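Local coordinates for folylpolyglutamate synthase protein FOLC (Mycobacterium tuberculosis, PDB 2VOS) that probably uses ATP to join glutamate to dihydropteroate, forming dihydrofolate, and to lengthen the polyglutamate tail of tetrahydrofolate one residue at a time, at residues S66-G71 / D182-I187; G71-T76 / N355-S360; R95-H100 / V172-M177. All coordinates share one frame; numbering follows the deposited sequence.

Contact 1: residues S66-G71 / D182-I187; sequences SIHIAG and DATNVI
His-68 reaches out of strand 66-70 into the loop at 182-187, with Ile-187 over one face of its ring. CG anti to the backbone N (chi1 -162°) carries the ring out toward the loop. CB and CG meet the methyl CD1 of Ile-187, CG at 3.6 Å. That methyl sits over the middle of the imidazole, a CH-pi contact with CD1 3.6 Å from the ring centroid and 13° off the normal. ND1 has Ile-187 CG1 beside it, and CE1 has Asn-185 OD1 near its edge at 3.8 Å, Asn-185 ND2 being bonded to Arg-180 O. At the tip, NE2 donates in the ring plane to Thr-184 OG1 (2.9 Å). The receiving loop is a type I beta turn from Asp-182 to Asn-185 overlapping an Asx turn, in which Asp-182 OD2 accepts from Thr-184 N at 3.0 Å. Thr-184 OG1 donates to the same OD2, so a hydrogen-bonded chain runs from ring to hydroxyl to carboxylate. Asp-182 also takes bonds from the backbone N of Gly-176 and Met-177, tying the turn to the loop that follows strand 170-174. Ile-187 CD1 packs on Ser-66 CB (3.7 Å), and a water links Ile-187 O to Ser-66 N, weakly at the latter.

Contact 2: residues G71-T76 / N355-S360; sequences GTNGKT and NPAGAS. With CO (cobalt (II) ion), chain E; ADP (adenosine-5'-diphosphate), chain B.
Asn-73 and Gly-358 set the register, their CA atoms 6.8 Å apart, where the loop leading into helix 75-88 meets the N-terminal end of helix 356-368. Asn-73 and Asn-355 meet tip to tip and exchange two hydrogen bonds through their amides, whose planes are turned 37° apart. Asn-355 ND2 donates to Asn-73 OD1 at 2.8 Å, almost straight (167°); Asn-73 ND2 returns a bond to Asn-355 OD1 at 3.0 Å. Asn-355 OD1 does double duty: it also caps the helix, accepting from Gly-358 N (2.8 Å), and the two donors reach it from opposite faces of its plane. Asn-355 holds this N-cap place with CG between its backbone N and carbonyl carbon (chi1 72°). Ala-357 CB lies against Asn-73 OD1, and Thr-72 CG2 against Asn-355 ND2, which donates in addition to Ile-199 O.

The sequence GTNGKT is a P-loop, wrapped round the diphosphate of ADP. The bent chain of Lys-75 brings NZ to ADP O3B (2.8 Å) and to Gly-71 O, while Thr-76 N binds ADP O1B at 2.7 Å. Thr-76 OG1 binds the cobalt ion (2.2 Å), which O1B and two waters also bind. Asn-73 ND2 reaches the ribose at ADP O4' (3.2 Å), and Gly-74 N donates to the bridging oxygen O3A.

Each amide of the pair thus has its nitrogen engaged by two acceptors, and the backbone donor Gly-358 N identifies the oxygen of Asn-355. The nucleotide-binding loop and the glutamate ligase domain are therefore joined by a directional, uncharged link beside the ADP, consistent with domain closure over the nucleotide.

Contact 3: residues R95-H100 / V172-M177; sequences RTTSPH and VVEVGM. With CO (cobalt (II) ion), chain E.
Glu-174 OE1 is gripped by Ser-98 N, 3.1 Å away and 71° above the carboxylate plane, and probably by the hydroxyl of Thr-76 too; Thr-97 CB presses on it at 3.2 Å. The other oxygen, OE2, binds the cobalt ion, which probably stands in for magnesium, at 2.2 Å. Glu-174 gets there as an extended chain, CG anti to the backbone N (chi1 171°). Ser-98 O joins it on the metal, also at 2.2 Å, so these two oxygens stand close because they share the ion. Thr-76 OG1, ADP O1B and two waters complete the six ligands. The peptide bond following Ser-98, into Pro-99, is cis. Ser-98 OG is held by two further waters, one donating to Glu-174 O, the other bridging to Gly-176 O.

Before these metal ligands in the chain, the two strands pair in parallel: Thr-96 N donates to Val-172 O (2.9 Å) and Glu-174 N to Thr-96 O (3.0 Å). Arg-95 and Val-172 share one face of the sheet, where Arg-95 runs on to a salt bridge with Asp-83. On the other face Thr-96 CG2 lies alongside Val-173 CG1 (3.9 Å), while Thr-96 OG1 bonds to Arg-107 O. Metal ligands gathered at the C-terminal ends of parallel strands, facing a P-loop, are typical of the ATPase domain of Mur-type ligases.

All three contacts are buried, but they differ in kind. Contacts 1 and 3 belong to one sheet: strands 66-70 and 170-174 are neighbours, joined by probable backbone bonds between Ile-67, Ile-69 and Val-173. Contact 1 packs a loop on the face of an interior strand through a ring, a methyl and a hydrogen-bonded hydroxyl, with the side chain of Thr-184 about 11 Å from the cobalt ion. Contacts 2 and 3 meet at the metal itself, sharing the ion and two of its waters. Contact 3 stays within the ATPase domain, whereas contact 2 spans two domains through paired amides. Gly-71 ends the strand segment of contact 1 and begins the P-loop of contact 2.

Contact 1: residues S66-G71 / D182-I187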
ATOM      1  N   SER A  66      13.413 -12.846   2.754  1.00 30.50           N
ATOM      2  CA  SER A  66      12.395 -11.820   2.500  1.00 30.73           C
ATOM      3  C   SER A  66      12.168 -10.974   3.731  1.00 30.64           C
ATOM      4  O   SER A  66      12.368 -11.418   4.871  1.00 29.76           O
ATOM      5  CB  SER A  66      11.001 -12.454   2.198  1.00 32.10           C
ATOM      6  OG  SER A  66      10.953 -13.169   0.944  1.00 31.38           O
ATOM      7  N   ILE A  67      11.666  -9.773   3.504  1.00 29.04           N
ATOM      8  CA  ILE A  67      11.117  -8.968   4.562  1.00 27.83           C
ATOM      9  C   ILE A  67       9.630  -8.835   4.214  1.00 28.02           C
ATOM     10  O   ILE A  67       9.276  -8.437   3.080  1.00 27.78           O
ATOM     11  CB  ILE A  67      11.785  -7.547   4.537  1.00 27.85           C
ATOM     12  CG1 ILE A  67      13.304  -7.673   4.779  1.00 29.95           C
ATOM     13  CG2 ILE A  67      11.110  -6.567   5.521  1.00 25.92           C
ATOM     14  CD1 ILE A  67      14.069  -6.393   4.325  1.00 30.21           C
ATOM     15  N   HIS A  68       8.783  -9.188   5.169  1.00 27.51           N
ATOM     16  CA  HIS A  68       7.404  -9.555   4.941  1.00 28.05           C
ATOM     17  C   HIS A  68       6.551  -8.552   5.686  1.00 27.24           C
ATOM     18  O   HIS A  68       6.728  -8.319   6.879  1.00 28.49           O
ATOM     19  CB  HIS A  68       7.163 -10.995   5.428  1.00 27.75           C
ATOM     20  CG  HIS A  68       5.923 -11.633   4.868  1.00 30.81           C
ATOM     21  ND1 HIS A  68       5.479 -12.878   5.261  1.00 29.18           N
ATOM     22  CD2 HIS A  68       5.053 -11.206   3.919  1.00 28.00           C
ATOM     23  CE1 HIS A  68       4.385 -13.188   4.584  1.00 32.90           C
ATOM     24  NE2 HIS A  68       4.111 -12.192   3.754  1.00 28.03           N
ATOM     25  N   ILE A  69       5.610  -7.914   4.994  1.00 25.83           N
ATOM     26  CA  ILE A  69       4.950  -6.765   5.573  1.00 24.48           C
ATOM     27  C   ILE A  69       3.417  -6.911   5.615  1.00 25.93           C
ATOM     28  O   ILE A  69       2.777  -7.155   4.569  1.00 26.28           O
ATOM     29  CB  ILE A  69       5.324  -5.454   4.752  1.00 25.14           C
ATOM     30  CG1 ILE A  69       6.863  -5.226   4.789  1.00 24.24           C
ATOM     31  CG2 ILE A  69       4.554  -4.264   5.233  1.00 22.69           C
ATOM     32  CD1 ILE A  69       7.375  -4.405   3.553  1.00 22.93           C
ATOM     33  N   ALA A  70       2.840  -6.746   6.819  1.00 26.16           N
ATOM     34  CA  ALA A  70       1.362  -6.813   7.009  1.00 26.36           C
ATOM     35  C   ALA A  70       0.943  -5.594   7.769  1.00 26.64           C
ATOM     36  O   ALA A  70       1.799  -4.806   8.245  1.00 25.30           O
ATOM     37  CB  ALA A  70       0.981  -8.099   7.747  1.00 25.76           C
ATOM     38  N   GLY A  71      -0.368  -5.341   7.822  1.00 26.37           N
ATOM     39  CA  GLY A  71      -0.872  -4.221   8.601  1.00 27.77           C
ATOM     40  C   GLY A  71      -2.043  -3.638   7.858  1.00 27.99           C
ATOM     41  O   GLY A  71      -2.423  -4.176   6.815  1.00 29.04           O
ATOM     42  N   ASP A 182      -2.740 -15.668   3.971  1.00 41.54           N
ATOM     43  CA  ASP A 182      -2.504 -14.950   2.706  1.00 41.29           C
ATOM     44  C   ASP A 182      -1.562 -15.806   1.834  1.00 41.62           C
ATOM     45  O   ASP A 182      -0.684 -16.485   2.370  1.00 42.16           O
ATOM     46  CB  ASP A 182      -1.812 -13.584   3.001  1.00 41.06           C
ATOM     47  CG  ASP A 182      -1.638 -12.762   1.758  1.00 43.23           C
ATOM     48  OD1 ASP A 182      -2.697 -12.318   1.231  1.00 40.39           O
ATOM     49  OD2 ASP A 182      -0.473 -12.657   1.273  1.00 39.63           O
ATOM     50  N   ALA A 183      -1.697 -15.734   0.510  1.00 40.83           N
ATOM     51  CA  ALA A 183      -0.868 -16.525  -0.400  1.00 40.26           C
ATOM     52  C   ALA A 183       0.645 -16.267  -0.209  1.00 39.36           C
ATOM     53  O   ALA A 183       1.449 -17.145  -0.491  1.00 38.87           O
ATOM     54  CB  ALA A 183      -1.283 -16.256  -1.918  1.00 39.87           C
ATOM     55  N   THR A 184       1.030 -15.088   0.289  1.00 39.17           N
ATOM     56  CA  THR A 184       2.463 -14.784   0.445  1.00 39.26           C
ATOM     57  C   THR A 184       3.040 -15.537   1.644  1.00 39.36           C
ATOM     58  O   THR A 184       4.254 -15.559   1.831  1.00 38.20           O
ATOM     59  CB  THR A 184       2.706 -13.241   0.720  1.00 39.66           C
ATOM     60  OG1 THR A 184       1.970 -12.820   1.890  1.00 38.47           O
ATOM     61  CG2 THR A 184       2.210 -12.396  -0.487  1.00 41.55           C
ATOM     62  N   ASN A 185       2.174 -16.136   2.463  1.00 38.74           N
ATOM     63  CA  ASN A 185       2.653 -16.634   3.759  1.00 39.39           C
ATOM     64  C   ASN A 185       3.294 -18.040   3.641  1.00 40.01           C
ATOM     65  O   ASN A 185       3.009 -18.918   4.422  1.00 40.45           O
ATOM     66  CB  ASN A 185       1.537 -16.608   4.799  1.00 38.03           C
ATOM     67  CG  ASN A 185       2.068 -16.686   6.225  1.00 43.23           C
ATOM     68  OD1 ASN A 185       3.184 -16.236   6.492  1.00 43.79           O
ATOM     69  ND2 ASN A 185       1.276 -17.237   7.139  1.00 40.14           N
ATOM     70  N   VAL A 186       4.177 -18.224   2.676  1.00 40.64           N
ATOM     71  CA  VAL A 186       4.862 -19.476   2.472  1.00 41.19           C
ATOM     72  C   VAL A 186       6.368 -19.203   2.444  1.00 42.44           C
ATOM     73  O   VAL A 186       7.122 -19.983   1.848  1.00 43.12           O
ATOM     74  CB  VAL A 186       4.455 -20.114   1.077  1.00 41.22           C
ATOM     75  CG1 VAL A 186       3.089 -20.688   1.185  1.00 38.77           C
ATOM     76  CG2 VAL A 186       4.485 -19.053  -0.060  1.00 43.91           C
ATOM     77  N   ILE A 187       6.804 -18.088   3.059  1.00 43.11           N
ATOM     78  CA  ILE A 187       8.196 -17.671   2.977  1.00 42.52           C
ATOM     79  C   ILE A 187       9.035 -17.713   4.273  1.00 44.42           C
ATOM     80  O   ILE A 187      10.313 -17.640   4.176  1.00 44.64           O
ATOM     81  CB  ILE A 187       8.331 -16.289   2.372  1.00 42.12           C
ATOM     82  CG1 ILE A 187       7.419 -15.271   3.080  1.00 40.28           C
ATOM     83  CG2 ILE A 187       7.983 -16.389   0.916  1.00 41.55           C
ATOM     84  CD1 ILE A 187       7.580 -13.801   2.498  1.00 38.79           C
TER
HETATM   85  O   HOH W   1      12.365 -15.599   3.679  1.00 36.75           O

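Contact 2: residues G71-T76 / N355-S360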
ATOM      1  N   GLY A  71      -0.368  -5.341   7.822  1.00 26.37           N
ATOM      2  CA  GLY A  71      -0.872  -4.221   8.601  1.00 27.77           C
ATOM      3  C   GLY A  71      -2.043  -3.638   7.858  1.00 27.99           C
ATOM      4  O   GLY A  71      -2.423  -4.176   6.815  1.00 29.04           O
ATOM      5  N   THR A  72      -2.600  -2.533   8.344  1.00 28.90           N
ATOM      6  CA  THR A  72      -3.747  -1.950   7.683  1.00 27.74           C
ATOM      7  C   THR A  72      -3.394  -0.773   6.827  1.00 29.76           C
ATOM      8  O   THR A  72      -3.938  -0.633   5.738  1.00 29.70           O
ATOM      9  CB  THR A  72      -4.828  -1.490   8.696  1.00 28.78           C
ATOM     10  OG1 THR A  72      -5.194  -2.644   9.474  1.00 27.53           O
ATOM     11  CG2 THR A  72      -6.057  -1.044   7.922  1.00 28.20           C
ATOM     12  N   ASN A  73      -2.581   0.140   7.332  1.00 29.71           N
ATOM     13  CA  ASN A  73      -2.200   1.286   6.529  1.00 31.19           C
ATOM     14  C   ASN A  73      -0.648   1.377   6.449  1.00 30.25           C
ATOM     15  O   ASN A  73       0.030   1.060   7.409  1.00 28.21           O
ATOM     16  CB  ASN A  73      -2.704   2.579   7.149  1.00 32.22           C
ATOM     17  CG  ASN A  73      -4.204   2.812   6.928  1.00 37.80           C
ATOM     18  OD1 ASN A  73      -4.975   2.496   7.804  1.00 36.75           O
ATOM     19  ND2 ASN A  73      -4.599   3.411   5.769  1.00 34.01           N
ATOM     20  N   GLY A  74      -0.136   1.836   5.305  1.00 29.50           N
ATOM     21  CA  GLY A  74       1.292   2.041   5.102  1.00 28.38           C
ATOM     22  C   GLY A  74       2.021   0.795   4.593  1.00 27.33           C
ATOM     23  O   GLY A  74       3.253   0.839   4.448  1.00 26.61           O
ATOM     24  N   LYS A  75       1.332  -0.315   4.320  1.00 25.62           N
ATOM     25  CA  LYS A  75       2.103  -1.499   3.873  1.00 25.61           C
ATOM     26  C   LYS A  75       2.902  -1.193   2.607  1.00 26.40           C
ATOM     27  O   LYS A  75       4.098  -1.502   2.519  1.00 26.03           O
ATOM     28  CB  LYS A  75       1.287  -2.780   3.583  1.00 25.37           C
ATOM     29  CG  LYS A  75       0.487  -3.404   4.811  1.00 26.17           C
ATOM     30  CD  LYS A  75      -0.249  -4.661   4.375  1.00 27.85           C
ATOM     31  CE  LYS A  75      -1.431  -4.337   3.413  1.00 27.22           C
ATOM     32  NZ  LYS A  75      -2.349  -3.248   3.956  1.00 27.47           N
ATOM     33  N   THR A  76       2.199  -0.722   1.582  1.00 24.98           N
ATOM     34  CA  THR A  76       2.861  -0.454   0.287  1.00 24.64           C
ATOM     35  C   THR A  76       3.953   0.606   0.448  1.00 23.16           C
ATOM     36  O   THR A  76       5.061   0.461  -0.093  1.00 23.85           O
ATOM     37  CB  THR A  76       1.836  -0.046  -0.818  1.00 24.02           C
ATOM     38  OG1 THR A  76       1.129  -1.229  -1.155  1.00 24.19           O
ATOM     39  CG2 THR A  76       2.614   0.406  -2.097  1.00 22.81           C
ATOM     40  N   ASN A 355      -9.866   4.153   3.889  1.00 41.66           N
ATOM     41  CA  ASN A 355     -10.384   3.783   5.200  1.00 40.95           C
ATOM     42  C   ASN A 355     -10.273   5.015   6.123  1.00 40.99           C
ATOM     43  O   ASN A 355      -9.655   6.011   5.758  1.00 41.56           O
ATOM     44  CB  ASN A 355      -9.661   2.547   5.791  1.00 40.31           C
ATOM     45  CG  ASN A 355      -8.180   2.870   6.248  1.00 43.13           C
ATOM     46  OD1 ASN A 355      -7.607   3.836   5.795  1.00 44.54           O
ATOM     47  ND2 ASN A 355      -7.631   2.101   7.170  1.00 43.91           N
ATOM     48  N   PRO A 356     -10.880   4.951   7.318  1.00 41.48           N
ATOM     49  CA  PRO A 356     -10.910   6.159   8.161  1.00 41.70           C
ATOM     50  C   PRO A 356      -9.513   6.603   8.569  1.00 43.27           C
ATOM     51  O   PRO A 356      -9.228   7.785   8.459  1.00 43.42           O
ATOM     52  CB  PRO A 356     -11.714   5.729   9.383  1.00 41.40           C
ATOM     53  CG  PRO A 356     -12.716   4.745   8.782  1.00 41.15           C
ATOM     54  CD  PRO A 356     -11.848   3.942   7.773  1.00 40.54           C
ATOM     55  N   ALA A 357      -8.661   5.686   9.042  1.00 44.40           N
ATOM     56  CA  ALA A 357      -7.280   6.060   9.371  1.00 44.08           C
ATOM     57  C   ALA A 357      -6.535   6.759   8.200  1.00 44.79           C
ATOM     58  O   ALA A 357      -5.879   7.779   8.434  1.00 43.32           O
ATOM     59  CB  ALA A 357      -6.476   4.876   9.869  1.00 44.47           C
ATOM     60  N   GLY A 358      -6.611   6.220   6.969  1.00 43.37           N
ATOM     61  CA  GLY A 358      -5.962   6.853   5.843  1.00 43.13           C
ATOM     62  C   GLY A 358      -6.600   8.204   5.479  1.00 44.56           C
ATOM     63  O   GLY A 358      -5.884   9.155   5.119  1.00 46.28           O
ATOM     64  N   ALA A 359      -7.932   8.316   5.536  1.00 43.55           N
ATOM     65  CA  ALA A 359      -8.619   9.588   5.171  1.00 44.49           C
ATOM     66  C   ALA A 359      -8.279  10.679   6.216  1.00 45.03           C
ATOM     67  O   ALA A 359      -8.152  11.866   5.899  1.00 45.18           O
ATOM     68  CB  ALA A 359     -10.172   9.391   5.124  1.00 44.27           C
ATOM     69  N   SER A 360      -8.212  10.253   7.473  1.00 44.79           N
ATOM     70  CA  SER A 360      -7.731  11.126   8.523  1.00 46.11           C
ATOM     71  C   SER A 360      -6.260  11.587   8.307  1.00 46.32           C
ATOM     72  O   SER A 360      -5.952  12.779   8.493  1.00 44.67           O
ATOM     73  CB  SER A 360      -7.969  10.472   9.890  1.00 47.01           C
ATOM     74  OG  SER A 360      -7.263  11.196  10.854  1.00 52.34           O
TER
HETATM   75 CO    CO E1493      -0.777  -1.912  -0.320  1.00 28.96          CO
HETATM   76  PB  ADP B1490      -1.467  -0.196   2.323  1.00 32.04           P
HETATM   77  O1B ADP B1490      -0.498  -0.842   1.367  1.00 29.25           O
HETATM   78  O2B ADP B1490      -2.871  -0.144   1.790  1.00 33.59           O
HETATM   79  O3B ADP B1490      -1.387  -0.639   3.753  1.00 30.87           O
HETATM   80  PA  ADP B1490      -0.350   2.415   1.471  1.00 32.77           P
HETATM   81  O1A ADP B1490      -0.756   2.043   0.052  1.00 31.51           O
HETATM   82  O2A ADP B1490       1.016   2.948   1.871  1.00 26.12           O
HETATM   83  O3A ADP B1490      -0.974   1.339   2.536  1.00 31.81           O
HETATM   84  O5' ADP B1490      -1.333   3.668   1.791  1.00 35.29           O
HETATM   85  C5' ADP B1490      -2.729   3.723   1.463  1.00 33.51           C
HETATM   86  C4' ADP B1490      -3.234   5.070   2.027  1.00 39.19           C
HETATM   87  O4' ADP B1490      -3.145   5.034   3.478  1.00 34.70           O
HETATM   88  C3' ADP B1490      -2.351   6.268   1.688  1.00 41.59           C
HETATM   89  O3' ADP B1490      -2.877   6.996   0.597  1.00 47.10           O
HETATM   90  C2' ADP B1490      -2.382   7.226   2.845  1.00 42.55           C
HETATM   91  O2' ADP B1490      -3.664   7.938   2.769  1.00 48.77           O
HETATM   92  C1' ADP B1490      -2.633   6.287   3.996  1.00 37.44           C
HETATM   93  N9  ADP B1490      -1.444   5.872   4.795  1.00 34.80           N
HETATM   94  C8  ADP B1490      -0.250   5.302   4.418  1.00 32.19           C
HETATM   95  N7  ADP B1490       0.507   5.041   5.525  1.00 31.85           N
HETATM   96  C5  ADP B1490      -0.263   5.343   6.612  1.00 31.30           C
HETATM   97  C6  ADP B1490      -0.120   5.278   8.070  1.00 33.48           C
HETATM   98  N6  ADP B1490       1.018   4.821   8.634  1.00 30.42           N
HETATM   99  N1  ADP B1490      -1.144   5.747   8.793  1.00 30.70           N
HETATM  100  C2  ADP B1490      -2.295   6.277   8.305  1.00 31.87           C
HETATM  101  N3  ADP B1490      -2.527   6.347   6.968  1.00 32.58           N
HETATM  102  C4  ADP B1490      -1.533   5.909   6.128  1.00 34.00           C
HETATM  103  O   HOH W   2      -2.645  -2.784   0.327  1.00 32.68           O
HETATM  104  O   HOH W   3      -1.780  -0.268  -1.167  1.00 33.04           O

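Contact 3: residues R95-H100 / V172-M177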
ATOM      1  N   ARG A  95      10.479  -6.831  -5.231  1.00 25.26           N
ATOM      2  CA  ARG A  95       9.457  -6.330  -4.364  1.00 25.10           C
ATOM      3  C   ARG A  95       8.076  -6.671  -4.970  1.00 26.79           C
ATOM      4  O   ARG A  95       7.829  -6.478  -6.184  1.00 27.32           O
ATOM      5  CB  ARG A  95       9.579  -4.790  -4.198  1.00 23.45           C
ATOM      6  CG  ARG A  95       8.321  -4.221  -3.531  1.00 23.26           C
ATOM      7  CD  ARG A  95       8.481  -2.736  -3.138  1.00 24.25           C
ATOM      8  NE  ARG A  95       9.235  -1.904  -4.121  1.00 23.15           N
ATOM      9  CZ  ARG A  95       8.689  -1.356  -5.215  1.00 27.15           C
ATOM     10  NH1 ARG A  95       7.396  -1.602  -5.549  1.00 23.62           N
ATOM     11  NH2 ARG A  95       9.427  -0.561  -5.980  1.00 23.58           N
ATOM     12  N   THR A  96       7.189  -7.200  -4.129  1.00 27.45           N
ATOM     13  CA  THR A  96       5.859  -7.459  -4.607  1.00 27.34           C
ATOM     14  C   THR A  96       4.918  -6.680  -3.717  1.00 28.07           C
ATOM     15  O   THR A  96       5.005  -6.719  -2.479  1.00 29.41           O
ATOM     16  CB  THR A  96       5.516  -8.966  -4.793  1.00 28.76           C
ATOM     17  OG1 THR A  96       4.166  -9.087  -5.261  1.00 27.57           O
ATOM     18  CG2 THR A  96       5.716  -9.805  -3.530  1.00 26.29           C
ATOM     19  N   THR A  97       4.078  -5.879  -4.353  1.00 27.52           N
ATOM     20  CA  THR A  97       3.131  -5.042  -3.645  1.00 28.52           C
ATOM     21  C   THR A  97       1.734  -5.199  -4.258  1.00 29.86           C
ATOM     22  O   THR A  97       1.583  -5.795  -5.314  1.00 28.72           O
ATOM     23  CB  THR A  97       3.482  -3.523  -3.718  1.00 30.13           C
ATOM     24  OG1 THR A  97       3.734  -3.169  -5.092  1.00 29.80           O
ATOM     25  CG2 THR A  97       4.747  -3.168  -2.846  1.00 27.40           C
ATOM     26  N   SER A  98       0.726  -4.692  -3.534  1.00 30.38           N
ATOM     27  CA  SER A  98      -0.651  -4.748  -3.967  1.00 33.22           C
ATOM     28  C   SER A  98      -1.460  -3.705  -3.184  1.00 32.94           C
ATOM     29  O   SER A  98      -1.004  -3.140  -2.137  1.00 32.34           O
ATOM     30  CB  SER A  98      -1.239  -6.152  -3.830  1.00 33.19           C
ATOM     31  OG  SER A  98      -1.111  -6.527  -2.484  1.00 39.30           O
ATOM     32  N   PRO A  99      -2.618  -3.329  -3.765  1.00 33.34           N
ATOM     33  CA  PRO A  99      -2.998  -3.695  -5.132  1.00 32.84           C
ATOM     34  C   PRO A  99      -2.142  -2.859  -6.135  1.00 33.08           C
ATOM     35  O   PRO A  99      -1.375  -2.021  -5.700  1.00 33.47           O
ATOM     36  CB  PRO A  99      -4.489  -3.278  -5.235  1.00 31.98           C
ATOM     37  CG  PRO A  99      -4.836  -2.590  -3.944  1.00 34.54           C
ATOM     38  CD  PRO A  99      -3.580  -2.444  -3.089  1.00 32.56           C
ATOM     39  N   HIS A 100      -2.291  -3.032  -7.444  1.00 32.23           N
ATOM     40  CA  HIS A 100      -1.669  -2.069  -8.385  1.00 31.85           C
ATOM     41  C   HIS A 100      -2.593  -0.842  -8.598  1.00 31.71           C
ATOM     42  O   HIS A 100      -3.844  -0.937  -8.464  1.00 30.05           O
ATOM     43  CB  HIS A 100      -1.300  -2.727  -9.730  1.00 32.04           C
ATOM     44  CG  HIS A 100      -2.481  -3.183 -10.554  1.00 35.83           C
ATOM     45  ND1 HIS A 100      -2.946  -4.482 -10.541  1.00 38.61           N
ATOM     46  CD2 HIS A 100      -3.245  -2.525 -11.469  1.00 38.68           C
ATOM     47  CE1 HIS A 100      -3.959  -4.592 -11.390  1.00 40.32           C
ATOM     48  NE2 HIS A 100      -4.162  -3.416 -11.962  1.00 37.27           N
ATOM     49  N   VAL A 172      11.102  -8.110  -0.931  1.00 37.87           N
ATOM     50  CA  VAL A 172      10.297  -7.343  -0.021  1.00 37.51           C
ATOM     51  C   VAL A 172       8.847  -7.672  -0.368  1.00 39.08           C
ATOM     52  O   VAL A 172       8.400  -7.455  -1.522  1.00 38.74           O
ATOM     53  CB  VAL A 172      10.487  -5.801  -0.258  1.00 38.59           C
ATOM     54  CG1 VAL A 172       9.639  -5.045   0.782  1.00 39.13           C
ATOM     55  CG2 VAL A 172      11.973  -5.433  -0.124  1.00 37.45           C
ATOM     56  N   VAL A 173       8.115  -8.230   0.585  1.00 37.49           N
ATOM     57  CA  VAL A 173       6.885  -8.924   0.202  1.00 38.20           C
ATOM     58  C   VAL A 173       5.720  -8.365   0.988  1.00 39.63           C
ATOM     59  O   VAL A 173       5.667  -8.499   2.232  1.00 40.61           O
ATOM     60  CB  VAL A 173       7.005 -10.420   0.519  1.00 38.32           C
ATOM     61  CG1 VAL A 173       5.614 -11.141   0.171  1.00 37.29           C
ATOM     62  CG2 VAL A 173       8.208 -11.033  -0.278  1.00 38.00           C
ATOM     63  N   GLU A 174       4.766  -7.745   0.305  1.00 39.24           N
ATOM     64  CA  GLU A 174       3.617  -7.203   0.994  1.00 39.58           C
ATOM     65  C   GLU A 174       2.482  -8.251   1.005  1.00 40.39           C
ATOM     66  O   GLU A 174       2.181  -8.846  -0.015  1.00 38.98           O
ATOM     67  CB  GLU A 174       3.110  -5.951   0.269  1.00 40.11           C
ATOM     68  CG  GLU A 174       1.812  -5.421   0.762  1.00 40.77           C
ATOM     69  CD  GLU A 174       1.362  -4.139   0.036  1.00 45.71           C
ATOM     70  OE1 GLU A 174       2.002  -3.666  -0.924  1.00 45.86           O
ATOM     71  OE2 GLU A 174       0.340  -3.587   0.464  1.00 45.70           O
ATOM     72  N   VAL A 175       1.839  -8.432   2.150  1.00 39.97           N
ATOM     73  CA  VAL A 175       0.623  -9.257   2.250  1.00 41.84           C
ATOM     74  C   VAL A 175      -0.490  -8.723   1.331  1.00 42.94           C
ATOM     75  O   VAL A 175      -0.680  -7.504   1.200  1.00 44.51           O
ATOM     76  CB  VAL A 175       0.183  -9.301   3.781  1.00 41.30           C
ATOM     77  CG1 VAL A 175      -1.177  -9.854   3.975  1.00 45.72           C
ATOM     78  CG2 VAL A 175       1.163 -10.205   4.536  1.00 41.80           C
ATOM     79  N   GLY A 176      -1.201  -9.630   0.649  1.00 43.37           N
ATOM     80  CA  GLY A 176      -2.402  -9.269  -0.104  1.00 44.09           C
ATOM     81  C   GLY A 176      -3.488  -8.858   0.872  1.00 44.50           C
ATOM     82  O   GLY A 176      -4.025  -7.749   0.793  1.00 44.15           O
HETATM   83  N   MSE A 177      -3.797  -9.717   1.835  1.00 43.99           N
HETATM   84  CA  MSE A 177      -4.830  -9.361   2.796  1.00 45.94           C
HETATM   85  C   MSE A 177      -4.608 -10.194   4.071  1.00 45.41           C
HETATM   86  O   MSE A 177      -4.232 -11.369   3.955  1.00 46.41           O
HETATM   87  CB  MSE A 177      -6.159  -9.703   2.141  1.00 47.35           C
HETATM   88  CG  MSE A 177      -7.358  -9.646   2.946  1.00 56.71           C
HETATM   89 SE   MSE A 177      -8.816  -9.803   1.525  1.00 75.47          SE
HETATM   90  CE  MSE A 177      -8.989  -7.882   1.144  1.00 71.56           C
TER
HETATM   91 CO    CO E1493      -0.777  -1.912  -0.320  1.00 28.96          CO
HETATM   92  O   HOH W   4      -2.467  -5.568  -0.057  1.00 32.77           O
HETATM   93  O   HOH W   5       1.583  -8.298  -2.703  1.00 35.63           O
HETATM   94  O   HOH W   2      -2.645  -2.784   0.327  1.00 32.68           O
HETATM   95  O   HOH W   3      -1.780  -0.268  -1.167  1.00 33.04           O